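Local coordinates for protein threonine--tRNA ligase catalytic subunit (Aeropyrum pernix, PDB 3A32) that activates threonine with ATP to form threonyl adenylate and transfers it to tRNA(Thr), and probably cannot hydrolyse mischarged seryl-tRNA because it lacks an editing domain, at residues A[392-402]-A[414-425]. Sequence-based numbering, arbitrary orientation.
Sequences ESTAKPAVNVF and DVRVFDLESMKR. With SO4 (sulfate ion), chain B.
R425 and E392 meet side-on at the edge of the mixed sheet of the α/β anticodon-binding domain, a worked example of how one arginine can tie a helix end, a turn and a strand together. Here strand 399-403 runs antiparallel to strand 412-419, and R425 reaches in from the outermost strand, 424-431, its chain bent at chi2. R425 NE donates to the syn lone pair of E392 OE2 at 2.7 Å, while NH2 lies 3.0 Å from E392 OE1; carboxylate and guanidinium are turned 40° apart, so the two-pronged salt bridge is twisted. NH2 also gives a bond of 2.9 Å to P397 O, in the carbonyl plane, and NH1 adds a weak one to A398 O. With its edge thus occupied, the guanidinium is held against rotation. N400 ND2 sits over one face, 3.3 Å from R425 CZ, and F418 CD1 lies over the opposite face, toward the rim. E392 OE1 has a second partner in R331, whose positive charge may help keep the glutamate ionised.

On the sheet face that carries N400, the R416 chain, extended from CG to NE, crosses F402 at about a right angle, its CD 3.7 Å from F402 CE2, with ring and guanidinium planes 63° apart. D414 fixes that guanidinium side-on through NE and NH2. The other face is aliphatic: V399, V401, V415 and V417 pack toward helix 435-457. V399 CG1, anti to the backbone N (chi1 -179°), comes within 3.5 Å of V415 CG1, whereas V399 CG2 lies 4.0 Å from V417 CG2.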
# COMPACT_ATOMS: atom_id res chain seq x y z
N GLU A 392 28.15 6.17 -8.63
CA GLU A 392 28.37 5.86 -7.21
C GLU A 392 28.09 7.01 -6.25
O GLU A 392 27.74 6.77 -5.06
CB GLU A 392 29.80 5.38 -6.98
CG GLU A 392 30.13 4.14 -7.76
CD GLU A 392 29.27 2.90 -7.35
OE1 GLU A 392 28.26 3.00 -6.65
OE2 GLU A 392 29.64 1.79 -7.74
N SER A 393 28.27 8.24 -6.70
CA SER A 393 28.17 9.33 -5.74
C SER A 393 26.72 9.85 -5.66
O SER A 393 26.38 10.62 -4.78
CB SER A 393 29.22 10.41 -6.04
OG SER A 393 28.89 11.04 -7.23
N THR A 394 25.87 9.35 -6.56
CA THR A 394 24.52 9.86 -6.79
C THR A 394 23.45 8.77 -6.72
O THR A 394 22.74 8.70 -5.74
CB THR A 394 24.48 10.65 -8.10
OG1 THR A 394 25.15 11.90 -7.86
CG2 THR A 394 23.07 10.97 -8.51
N ALA A 395 23.40 7.91 -7.73
CA ALA A 395 22.34 6.94 -7.89
C ALA A 395 22.52 5.66 -7.06
O ALA A 395 21.50 5.03 -6.66
CB ALA A 395 22.18 6.60 -9.34
N LYS A 396 23.78 5.27 -6.79
CA LYS A 396 24.10 4.12 -5.94
C LYS A 396 23.23 2.89 -6.24
O LYS A 396 22.48 2.42 -5.34
CB LYS A 396 24.00 4.50 -4.46
CG LYS A 396 25.05 5.47 -4.00
CD LYS A 396 24.83 5.97 -2.59
CE LYS A 396 26.03 6.79 -2.17
NZ LYS A 396 26.13 8.11 -2.87
N PRO A 397 23.30 2.36 -7.50
CA PRO A 397 22.43 1.24 -7.88
C PRO A 397 22.78 0.04 -7.03
O PRO A 397 23.93 -0.10 -6.63
CB PRO A 397 22.82 0.98 -9.35
CG PRO A 397 23.41 2.31 -9.83
CD PRO A 397 24.20 2.75 -8.61
N ALA A 398 21.82 -0.81 -6.72
CA ALA A 398 22.12 -2.01 -5.93
C ALA A 398 23.18 -2.89 -6.63
O ALA A 398 24.13 -3.31 -6.00
CB ALA A 398 20.82 -2.84 -5.62
N VAL A 399 23.03 -3.12 -7.93
CA VAL A 399 23.95 -3.99 -8.69
C VAL A 399 24.37 -3.25 -9.96
O VAL A 399 23.50 -2.77 -10.65
CB VAL A 399 23.25 -5.36 -9.05
CG1 VAL A 399 24.20 -6.31 -9.83
CG2 VAL A 399 22.72 -6.12 -7.76
N ASN A 400 25.68 -3.14 -10.24
CA ASN A 400 26.20 -2.64 -11.54
C ASN A 400 26.56 -3.79 -12.47
O ASN A 400 27.28 -4.69 -12.04
CB ASN A 400 27.43 -1.67 -11.42
CG ASN A 400 27.11 -0.41 -10.62
OD1 ASN A 400 25.94 0.02 -10.52
ND2 ASN A 400 28.16 0.20 -10.02
N VAL A 401 26.06 -3.76 -13.70
CA VAL A 401 26.39 -4.80 -14.71
C VAL A 401 27.16 -4.11 -15.83
O VAL A 401 26.64 -3.23 -16.48
CB VAL A 401 25.12 -5.55 -15.26
CG1 VAL A 401 25.49 -6.62 -16.31
CG2 VAL A 401 24.31 -6.18 -14.08
N PHE A 402 28.43 -4.45 -15.96
CA PHE A 402 29.30 -3.79 -16.94
C PHE A 402 29.37 -4.63 -18.18
O PHE A 402 29.73 -5.81 -18.12
CB PHE A 402 30.71 -3.55 -16.39
CG PHE A 402 30.76 -2.46 -15.33
CD1 PHE A 402 30.79 -1.12 -15.69
CD2 PHE A 402 30.77 -2.80 -13.97
CE1 PHE A 402 30.82 -0.11 -14.72
CE2 PHE A 402 30.80 -1.80 -13.00
CZ PHE A 402 30.84 -0.45 -13.36
N ASP A 414 30.60 -8.76 -15.99
CA ASP A 414 31.27 -8.18 -14.81
C ASP A 414 30.19 -7.51 -13.95
O ASP A 414 29.65 -6.44 -14.31
CB ASP A 414 32.34 -7.18 -15.26
CG ASP A 414 32.94 -6.39 -14.13
OD1 ASP A 414 32.51 -6.49 -12.98
OD2 ASP A 414 33.89 -5.62 -14.40
N VAL A 415 29.85 -8.16 -12.84
CA VAL A 415 28.68 -7.83 -12.06
C VAL A 415 29.12 -7.50 -10.64
O VAL A 415 29.75 -8.33 -9.98
CB VAL A 415 27.65 -8.99 -12.05
CG1 VAL A 415 26.47 -8.69 -11.14
CG2 VAL A 415 27.17 -9.28 -13.42
N ARG A 416 28.76 -6.30 -10.18
CA ARG A 416 29.24 -5.74 -8.93
C ARG A 416 28.07 -5.39 -8.02
O ARG A 416 27.36 -4.40 -8.19
CB ARG A 416 30.12 -4.51 -9.21
CG ARG A 416 31.05 -4.79 -10.38
CD ARG A 416 32.26 -3.97 -10.34
NE ARG A 416 33.20 -4.35 -11.37
CZ ARG A 416 34.34 -3.71 -11.60
NH1 ARG A 416 34.67 -2.65 -10.85
NH2 ARG A 416 35.16 -4.15 -12.53
N VAL A 417 27.90 -6.26 -7.04
CA VAL A 417 26.89 -6.14 -6.00
C VAL A 417 27.50 -5.28 -4.88
O VAL A 417 28.70 -5.32 -4.63
CB VAL A 417 26.50 -7.59 -5.55
CG1 VAL A 417 25.53 -7.57 -4.37
CG2 VAL A 417 25.88 -8.40 -6.73
N PHE A 418 26.72 -4.45 -4.24
CA PHE A 418 27.28 -3.62 -3.20
C PHE A 418 27.06 -4.35 -1.90
O PHE A 418 25.93 -4.73 -1.57
CB PHE A 418 26.64 -2.23 -3.14
CG PHE A 418 27.30 -1.36 -2.16
CD1 PHE A 418 28.47 -0.61 -2.53
CD2 PHE A 418 26.87 -1.36 -0.81
CE1 PHE A 418 29.18 0.16 -1.57
CE2 PHE A 418 27.57 -0.61 0.17
CZ PHE A 418 28.71 0.18 -0.20
N ASP A 419 28.13 -4.55 -1.16
CA ASP A 419 28.12 -5.33 0.07
C ASP A 419 27.89 -4.41 1.26
O ASP A 419 28.74 -3.60 1.59
CB ASP A 419 29.47 -6.00 0.26
CG ASP A 419 29.38 -7.19 1.17
OD1 ASP A 419 28.64 -8.13 0.77
OD2 ASP A 419 30.02 -7.18 2.26
N LEU A 420 26.73 -4.54 1.90
CA LEU A 420 26.33 -3.55 2.92
C LEU A 420 27.19 -3.61 4.18
O LEU A 420 27.43 -2.58 4.78
CB LEU A 420 24.85 -3.64 3.27
CG LEU A 420 23.86 -3.40 2.12
CD1 LEU A 420 22.45 -3.71 2.63
CD2 LEU A 420 23.99 -1.95 1.53
N GLU A 421 27.63 -4.80 4.58
CA GLU A 421 28.53 -4.95 5.75
C GLU A 421 29.88 -4.27 5.53
O GLU A 421 30.22 -3.32 6.24
CB GLU A 421 28.72 -6.42 6.21
CG GLU A 421 27.42 -7.26 6.35
CD GLU A 421 26.28 -6.57 7.18
OE1 GLU A 421 26.54 -6.12 8.34
OE2 GLU A 421 25.11 -6.53 6.64
N SER A 422 30.63 -4.73 4.53
CA SER A 422 31.93 -4.12 4.21
C SER A 422 31.81 -2.72 3.57
O SER A 422 32.79 -1.94 3.56
CB SER A 422 32.76 -5.06 3.31
OG SER A 422 32.18 -5.20 2.01
N MET A 423 30.60 -2.37 3.08
CA MET A 423 30.39 -1.08 2.39
C MET A 423 31.31 -0.94 1.19
O MET A 423 31.89 0.11 0.98
CB MET A 423 30.59 0.13 3.34
CG MET A 423 29.51 0.26 4.45
SD MET A 423 27.88 0.71 3.85
CE MET A 423 28.23 2.33 3.14
N LYS A 424 31.43 -2.01 0.40
CA LYS A 424 32.21 -2.06 -0.81
C LYS A 424 31.43 -2.83 -1.86
O LYS A 424 30.65 -3.74 -1.53
CB LYS A 424 33.56 -2.79 -0.57
CG LYS A 424 34.50 -2.07 0.47
CD LYS A 424 35.97 -2.54 0.35
CE LYS A 424 36.90 -2.28 1.58
NZ LYS A 424 38.40 -2.11 1.13
N ARG A 425 31.66 -2.46 -3.12
CA ARG A 425 31.33 -3.31 -4.28
C ARG A 425 32.05 -4.65 -4.27
O ARG A 425 33.25 -4.74 -3.93
CB ARG A 425 31.68 -2.58 -5.59
CG ARG A 425 30.84 -1.35 -5.86
CD ARG A 425 29.57 -1.72 -6.61
NE ARG A 425 28.71 -0.54 -6.79
CZ ARG A 425 27.39 -0.60 -6.88
NH1 ARG A 425 26.76 -1.78 -6.80
NH2 ARG A 425 26.71 0.51 -7.03
S SO4 B . 29.13 9.39 -1.21
O1 SO4 B . 29.71 8.35 -2.08
O2 SO4 B . 28.73 9.05 0.16
O3 SO4 B . 30.24 10.32 -1.07
O4 SO4 B . 27.97 9.95 -1.90